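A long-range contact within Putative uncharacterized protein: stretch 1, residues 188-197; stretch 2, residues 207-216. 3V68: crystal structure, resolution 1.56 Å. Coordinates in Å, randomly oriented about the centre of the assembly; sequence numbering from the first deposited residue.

Stretch 1, residues 188-197: KIVEYFGGFK
Stretch 2 (207-216) EIVQLFREFK

The apolar centre is built on F196 and L211. F196 (chi1 m, chi2 88°) lays one ring face over I208: CG1 of I208 sits 3.8 Å from the F196 ring centroid, 10° off the normal, a CH-pi contact, and I208 CD1 is 3.7 Å from F196 CG. L211 (t, p) meets the edge of the same ring, L211 CD2 to F196 CE1 at 3.6 Å. I208 (t, t) also reaches F193: I208 CG1 lies 3.8 Å from F193 CD1. F193 (m, chi2 -80°) starts sideways, yet its ring end approaches, F193 CZ lying 3.9 Å from F212 CB.

Helix 188-192 gives way at F193 (phi/psi -95/10) to a type I turn, F193 to F196, with F196 N hydrogen-bonded to F193 O at 3.2 Å; F196 (-126/142) then faces helix 207-213. The two stretches run antiparallel: F196 CA lies 7.5 Å from I208 CA and Y192 CA 8.4 Å from F215 CA, so numbering rises in one as it falls in the other.

There F215 (t, chi2 82°) turns its edge to the Y192 face, centroids 5.2 Å apart, planes at 74°, while F215 CZ touches I189 CG1 at 3.7 Å.

At the polar edge, Y192 (t, chi2 -100°) donates from Y192 OH to L211 O at 2.7 Å, the sole cross-stretch hydrogen bond; F215 N, 3.2 Å from Y192 OH, has poor bonding geometry.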

# COMPACT_ATOMS: atom_id res chain seq x y z
N LYS A 188 14.13 -13.33 8.76
CA LYS A 188 13.63 -14.04 9.93
C LYS A 188 12.11 -14.13 9.92
O LYS A 188 11.52 -15.16 10.27
CB LYS A 188 14.11 -13.35 11.22
CG LYS A 188 14.27 -14.27 12.42
CD LYS A 188 15.55 -15.10 12.30
CE LYS A 188 16.16 -15.41 13.66
NZ LYS A 188 16.96 -14.26 14.19
N ILE A 189 11.47 -13.03 9.52
CA ILE A 189 10.01 -12.98 9.43
C ILE A 189 9.49 -13.96 8.38
O ILE A 189 8.50 -14.65 8.61
CB ILE A 189 9.50 -11.53 9.16
CG1 ILE A 189 9.74 -10.66 10.39
CG2 ILE A 189 8.02 -11.53 8.77
CD1 ILE A 189 9.55 -9.17 10.18
N VAL A 190 10.17 -14.03 7.23
CA VAL A 190 9.78 -14.99 6.20
C VAL A 190 9.86 -16.41 6.76
O VAL A 190 8.92 -17.20 6.61
CB VAL A 190 10.65 -14.85 4.93
CG1 VAL A 190 10.44 -16.04 3.98
CG2 VAL A 190 10.35 -13.54 4.22
N GLU A 191 10.96 -16.72 7.43
CA GLU A 191 11.15 -18.07 7.94
C GLU A 191 10.19 -18.41 9.07
O GLU A 191 9.75 -19.55 9.20
CB GLU A 191 12.61 -18.29 8.33
CG GLU A 191 13.49 -18.36 7.10
CD GLU A 191 14.97 -18.44 7.39
OE1 GLU A 191 15.36 -18.89 8.49
OE2 GLU A 191 15.75 -18.06 6.49
N TYR A 192 9.82 -17.41 9.87
CA TYR A 192 8.83 -17.58 10.93
C TYR A 192 7.51 -18.17 10.41
O TYR A 192 6.90 -19.03 11.06
CB TYR A 192 8.59 -16.22 11.59
CG TYR A 192 7.66 -16.21 12.78
CD1 TYR A 192 6.33 -15.81 12.63
CD2 TYR A 192 8.11 -16.55 14.05
CE1 TYR A 192 5.47 -15.77 13.72
CE2 TYR A 192 7.26 -16.51 15.15
CZ TYR A 192 5.94 -16.13 14.97
OH TYR A 192 5.09 -16.09 16.04
N PHE A 193 7.08 -17.73 9.22
CA PHE A 193 5.83 -18.20 8.62
C PHE A 193 6.02 -19.36 7.64
O PHE A 193 5.09 -19.74 6.93
CB PHE A 193 5.11 -17.03 7.94
CG PHE A 193 4.53 -16.04 8.91
CD1 PHE A 193 3.31 -16.30 9.53
CD2 PHE A 193 5.19 -14.85 9.20
CE1 PHE A 193 2.76 -15.38 10.43
CE2 PHE A 193 4.64 -13.92 10.09
CZ PHE A 193 3.43 -14.19 10.71
N GLY A 194 7.23 -19.93 7.61
CA GLY A 194 7.59 -20.95 6.63
C GLY A 194 6.82 -22.26 6.65
O GLY A 194 6.89 -23.03 5.68
N GLY A 195 6.09 -22.51 7.73
CA GLY A 195 5.26 -23.71 7.86
C GLY A 195 3.90 -23.63 7.18
O GLY A 195 3.10 -24.56 7.29
N PHE A 196 3.65 -22.52 6.48
CA PHE A 196 2.40 -22.29 5.76
C PHE A 196 2.64 -21.95 4.30
O PHE A 196 3.60 -21.24 3.96
CB PHE A 196 1.64 -21.12 6.40
CG PHE A 196 1.19 -21.37 7.81
CD1 PHE A 196 2.03 -21.07 8.88
CD2 PHE A 196 -0.07 -21.89 8.07
CE1 PHE A 196 1.62 -21.30 10.19
CE2 PHE A 196 -0.49 -22.12 9.37
CZ PHE A 196 0.36 -21.82 10.44
N LYS A 197 1.76 -22.45 3.43
CA LYS A 197 1.80 -22.15 2.00
C LYS A 197 0.40 -22.31 1.41
O LYS A 197 -0.28 -23.29 1.68
CB LYS A 197 2.78 -23.08 1.28
CG LYS A 197 2.95 -22.73 -0.19
CD LYS A 197 4.01 -23.57 -0.88
CE LYS A 197 4.23 -23.06 -2.30
NZ LYS A 197 5.36 -23.74 -2.99
N GLU A 207 -4.81 -20.93 12.56
CA GLU A 207 -3.45 -21.21 12.99
C GLU A 207 -2.46 -20.11 12.62
O GLU A 207 -1.62 -19.72 13.44
CB GLU A 207 -2.99 -22.55 12.43
CG GLU A 207 -3.65 -23.75 13.10
CD GLU A 207 -3.63 -25.00 12.23
OE1 GLU A 207 -3.01 -25.00 11.15
OE2 GLU A 207 -4.26 -26.00 12.65
N ILE A 208 -2.56 -19.60 11.40
CA ILE A 208 -1.59 -18.60 10.96
C ILE A 208 -1.81 -17.24 11.62
O ILE A 208 -0.85 -16.52 11.91
CB ILE A 208 -1.44 -18.52 9.40
CG1 ILE A 208 -0.08 -17.90 9.04
CG2 ILE A 208 -2.62 -17.79 8.75
CD1 ILE A 208 0.21 -17.79 7.54
N VAL A 209 -3.07 -16.90 11.88
CA VAL A 209 -3.39 -15.67 12.62
C VAL A 209 -2.82 -15.76 14.04
O VAL A 209 -2.21 -14.81 14.53
CB VAL A 209 -4.90 -15.39 12.64
CG1 VAL A 209 -5.23 -14.28 13.63
CG2 VAL A 209 -5.37 -15.00 11.26
N GLN A 210 -3.00 -16.91 14.67
CA GLN A 210 -2.45 -17.13 16.00
C GLN A 210 -0.93 -17.01 16.01
O GLN A 210 -0.36 -16.36 16.89
CB GLN A 210 -2.89 -18.49 16.54
CG GLN A 210 -2.44 -18.77 17.97
CD GLN A 210 -3.07 -17.84 18.99
OE1 GLN A 210 -4.18 -17.33 18.81
NE2 GLN A 210 -2.36 -17.61 20.09
N LEU A 211 -0.28 -17.61 15.02
CA LEU A 211 1.16 -17.49 14.89
C LEU A 211 1.59 -16.03 14.72
O LEU A 211 2.56 -15.59 15.34
CB LEU A 211 1.69 -18.36 13.74
CG LEU A 211 3.21 -18.44 13.61
CD1 LEU A 211 3.85 -19.08 14.84
CD2 LEU A 211 3.63 -19.18 12.35
N PHE A 212 0.85 -15.28 13.91
CA PHE A 212 1.12 -13.85 13.79
C PHE A 212 0.99 -13.13 15.14
O PHE A 212 1.83 -12.30 15.49
CB PHE A 212 0.21 -13.18 12.76
CG PHE A 212 0.11 -11.69 12.96
CD1 PHE A 212 1.11 -10.85 12.49
CD2 PHE A 212 -0.93 -11.15 13.70
CE1 PHE A 212 1.06 -9.49 12.72
CE2 PHE A 212 -1.00 -9.79 13.94
CZ PHE A 212 0.00 -8.95 13.45
N ARG A 213 -0.07 -13.45 15.89
CA ARG A 213 -0.29 -12.79 17.18
C ARG A 213 0.81 -13.07 18.19
O ARG A 213 1.08 -12.25 19.06
CB ARG A 213 -1.66 -13.15 17.75
CG ARG A 213 -2.82 -12.64 16.92
CD ARG A 213 -4.09 -12.59 17.74
NE ARG A 213 -5.27 -12.39 16.92
CZ ARG A 213 -5.68 -11.22 16.44
NH1 ARG A 213 -5.00 -10.11 16.70
NH2 ARG A 213 -6.77 -11.16 15.70
N GLU A 214 1.45 -14.23 18.06
CA GLU A 214 2.54 -14.62 18.94
C GLU A 214 3.89 -14.06 18.52
O GLU A 214 4.89 -14.25 19.22
CB GLU A 214 2.61 -16.14 19.04
CG GLU A 214 1.41 -16.73 19.75
CD GLU A 214 1.23 -18.20 19.47
OE1 GLU A 214 0.29 -18.79 20.04
OE2 GLU A 214 2.00 -18.77 18.67
N PHE A 215 3.93 -13.38 17.37
CA PHE A 215 5.18 -12.82 16.86
C PHE A 215 5.65 -11.68 17.74
O PHE A 215 4.93 -10.69 17.94
CB PHE A 215 5.05 -12.38 15.40
CG PHE A 215 6.26 -11.67 14.86
CD1 PHE A 215 7.36 -12.38 14.40
CD2 PHE A 215 6.29 -10.28 14.81
CE1 PHE A 215 8.49 -11.71 13.90
CE2 PHE A 215 7.40 -9.60 14.30
CZ PHE A 215 8.51 -10.32 13.86
N LYS A 216 6.85 -11.83 18.28
CA LYS A 216 7.43 -10.83 19.15
C LYS A 216 8.28 -9.90 18.31
O LYS A 216 9.26 -10.31 17.69
CB LYS A 216 8.26 -11.48 20.26
CG LYS A 216 7.48 -12.42 21.20
CD LYS A 216 7.73 -13.89 20.86
CE LYS A 216 7.15 -14.83 21.91
NZ LYS A 216 5.70 -15.12 21.70